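Local atomic coordinates of glutamine amidotransferase type-2 domain-containing protein (Pseudomonas aeruginosa PAO1, PDB entry 1TE5), a protein that is a predicted class-II glutamine amidotransferase of the Ntn-hydrolase clan, probably releasing ammonia from glutamine, though its physiological acceptor is not known. Residues 167-172 against 184-189. Residues are numbered along the deposited sequence; the frame is centred on the assembly and turned at random.
Sequences KGVFNA and CSSKLA
Asn171 receives two backbone N-H groups of the loop that follows strand 180-183 on a single side-chain oxygen. Its OD1 lies 2.8 Å from Ser185 N and likewise 2.8 Å from Ser186 N, and both bonds are nearly straight at the hydrogen. The two donors approach differently: Ser185 N stands above the plane of the amide, 38° out of it, whereas Ser186 N is tilted from that plane by only 18°. Chi1 of -60° puts CG beside the backbone N, anti to the carbonyl carbon, and the turn about CB-CG then presents OD1 to the two successive N-H groups. The other arm of the amide, ND2, is hydrogen-bonded to Asn108 O, which fixes the rotation of the group and ties this loop indirectly to strand 101-108. Strands 171-175 and 180-183 are antiparallel neighbours in one of the large sheets of this Ntn-type fold, and Asn171 grips the chain just where it leaves the second of them and heads for strand 188-194 in the other large sheet. Around the amide the packing is close, with Ser186 CB 3.2 Å from Asn171 ND2. The same CB meets Val169 CG1 at 3.7 Å. On the neighbouring residue, Ser185 CB rests against the backbone of Phe170, 3.3 Å from Phe170 N, while the Phe170 ring packs against helix 150-165, meeting Tyr164 edge-to-face and touching Cys161.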
loop_
_atom_site.group_PDB
_atom_site.type_symbol
_atom_site.label_atom_id
_atom_site.label_comp_id
_atom_site.label_asym_id
_atom_site.label_seq_id
_atom_site.Cartn_x
_atom_site.Cartn_y
_atom_site.Cartn_z
ATOM N N LYS A 167 2.824 27.092 -11.693
ATOM C CA LYS A 167 3.744 27.284 -10.572
ATOM C C LYS A 167 5.018 26.436 -10.638
ATOM O O LYS A 167 5.812 26.431 -9.696
ATOM C CB LYS A 167 3.024 27.048 -9.241
ATOM C CG LYS A 167 2.107 28.187 -8.839
ATOM C CD LYS A 167 1.323 27.869 -7.579
ATOM C CE LYS A 167 0.307 28.970 -7.269
ATOM N NZ LYS A 167 -0.652 28.576 -6.189
ATOM N N GLY A 168 5.231 25.755 -11.759
ATOM C CA GLY A 168 6.412 24.923 -11.910
ATOM C C GLY A 168 6.214 23.758 -12.863
ATOM O O GLY A 168 5.260 23.745 -13.640
ATOM N N VAL A 169 7.145 22.803 -12.843
ATOM C CA VAL A 169 7.065 21.620 -13.698
ATOM C C VAL A 169 6.062 20.634 -13.113
ATOM O O VAL A 169 6.175 20.247 -11.946
ATOM C CB VAL A 169 8.434 20.894 -13.808
ATOM C CG1 VAL A 169 8.293 19.616 -14.643
ATOM C CG2 VAL A 169 9.484 21.818 -14.415
ATOM N N PHE A 170 5.090 20.220 -13.919
ATOM C CA PHE A 170 4.104 19.268 -13.442
ATOM C C PHE A 170 3.812 18.122 -14.401
ATOM O O PHE A 170 2.826 18.145 -15.132
ATOM C CB PHE A 170 2.805 19.970 -13.043
ATOM C CG PHE A 170 1.879 19.102 -12.227
ATOM C CD1 PHE A 170 2.173 18.807 -10.900
ATOM C CD2 PHE A 170 0.724 18.566 -12.790
ATOM C CE1 PHE A 170 1.333 17.993 -10.146
ATOM C CE2 PHE A 170 -0.119 17.754 -12.047
ATOM C CZ PHE A 170 0.185 17.465 -10.723
ATOM N N ASN A 171 4.701 17.139 -14.419
ATOM C CA ASN A 171 4.516 15.960 -15.248
ATOM C C ASN A 171 3.866 15.002 -14.258
ATOM O O ASN A 171 4.368 14.842 -13.139
ATOM C CB ASN A 171 5.865 15.418 -15.718
ATOM C CG ASN A 171 6.645 16.434 -16.527
ATOM O OD1 ASN A 171 6.255 16.785 -17.637
ATOM N ND2 ASN A 171 7.745 16.926 -15.967
ATOM N N ALA A 172 2.736 14.408 -14.625
ATOM C CA ALA A 172 2.054 13.515 -13.697
ATOM C C ALA A 172 1.358 12.326 -14.322
ATOM O O ALA A 172 1.056 12.317 -15.514
ATOM C CB ALA A 172 1.064 14.311 -12.861
ATOM N N CYS A 184 1.724 16.184 -19.423
ATOM C CA CYS A 184 3.095 16.588 -19.686
ATOM C C CYS A 184 3.287 18.090 -19.557
ATOM O O CYS A 184 2.468 18.877 -20.031
ATOM C CB CYS A 184 3.497 16.133 -21.080
ATOM S SG CYS A 184 5.031 16.838 -21.666
ATOM N N SER A 185 4.364 18.480 -18.889
ATOM C CA SER A 185 4.691 19.889 -18.693
ATOM C C SER A 185 6.099 20.124 -19.234
ATOM O O SER A 185 6.362 21.107 -19.935
ATOM C CB SER A 185 4.650 20.236 -17.203
ATOM O OG SER A 185 3.762 21.308 -16.945
ATOM N N SER A 186 6.994 19.203 -18.889
ATOM C CA SER A 186 8.391 19.238 -19.288
ATOM C C SER A 186 8.578 18.238 -20.418
ATOM O O SER A 186 8.638 18.608 -21.590
ATOM C CB SER A 186 9.264 18.854 -18.089
ATOM O OG SER A 186 10.647 18.943 -18.393
ATOM N N LYS A 187 8.667 16.966 -20.056
ATOM C CA LYS A 187 8.826 15.908 -21.032
ATOM C C LYS A 187 8.191 14.621 -20.551
ATOM O O LYS A 187 8.212 14.300 -19.361
ATOM C CB LYS A 187 10.299 15.673 -21.366
ATOM C CG LYS A 187 11.235 15.609 -20.168
ATOM C CD LYS A 187 12.571 14.934 -20.498
ATOM C CE LYS A 187 13.285 15.543 -21.706
ATOM N NZ LYS A 187 12.726 15.112 -23.027
ATOM N N LEU A 188 7.618 13.896 -21.500
ATOM C CA LEU A 188 6.953 12.625 -21.253
ATOM C C LEU A 188 6.833 11.984 -22.632
ATOM O O LEU A 188 6.781 12.682 -23.637
ATOM C CB LEU A 188 5.567 12.873 -20.653
ATOM C CG LEU A 188 4.855 11.679 -20.029
ATOM C CD1 LEU A 188 5.638 11.196 -18.813
ATOM C CD2 LEU A 188 3.447 12.087 -19.642
ATOM N N ALA A 189 6.813 10.665 -22.688
ATOM C CA ALA A 189 6.714 9.980 -23.965
ATOM C C ALA A 189 5.987 8.653 -23.801
ATOM O O ALA A 189 5.764 8.194 -22.675
ATOM C CB ALA A 189 8.115 9.749 -24.527
#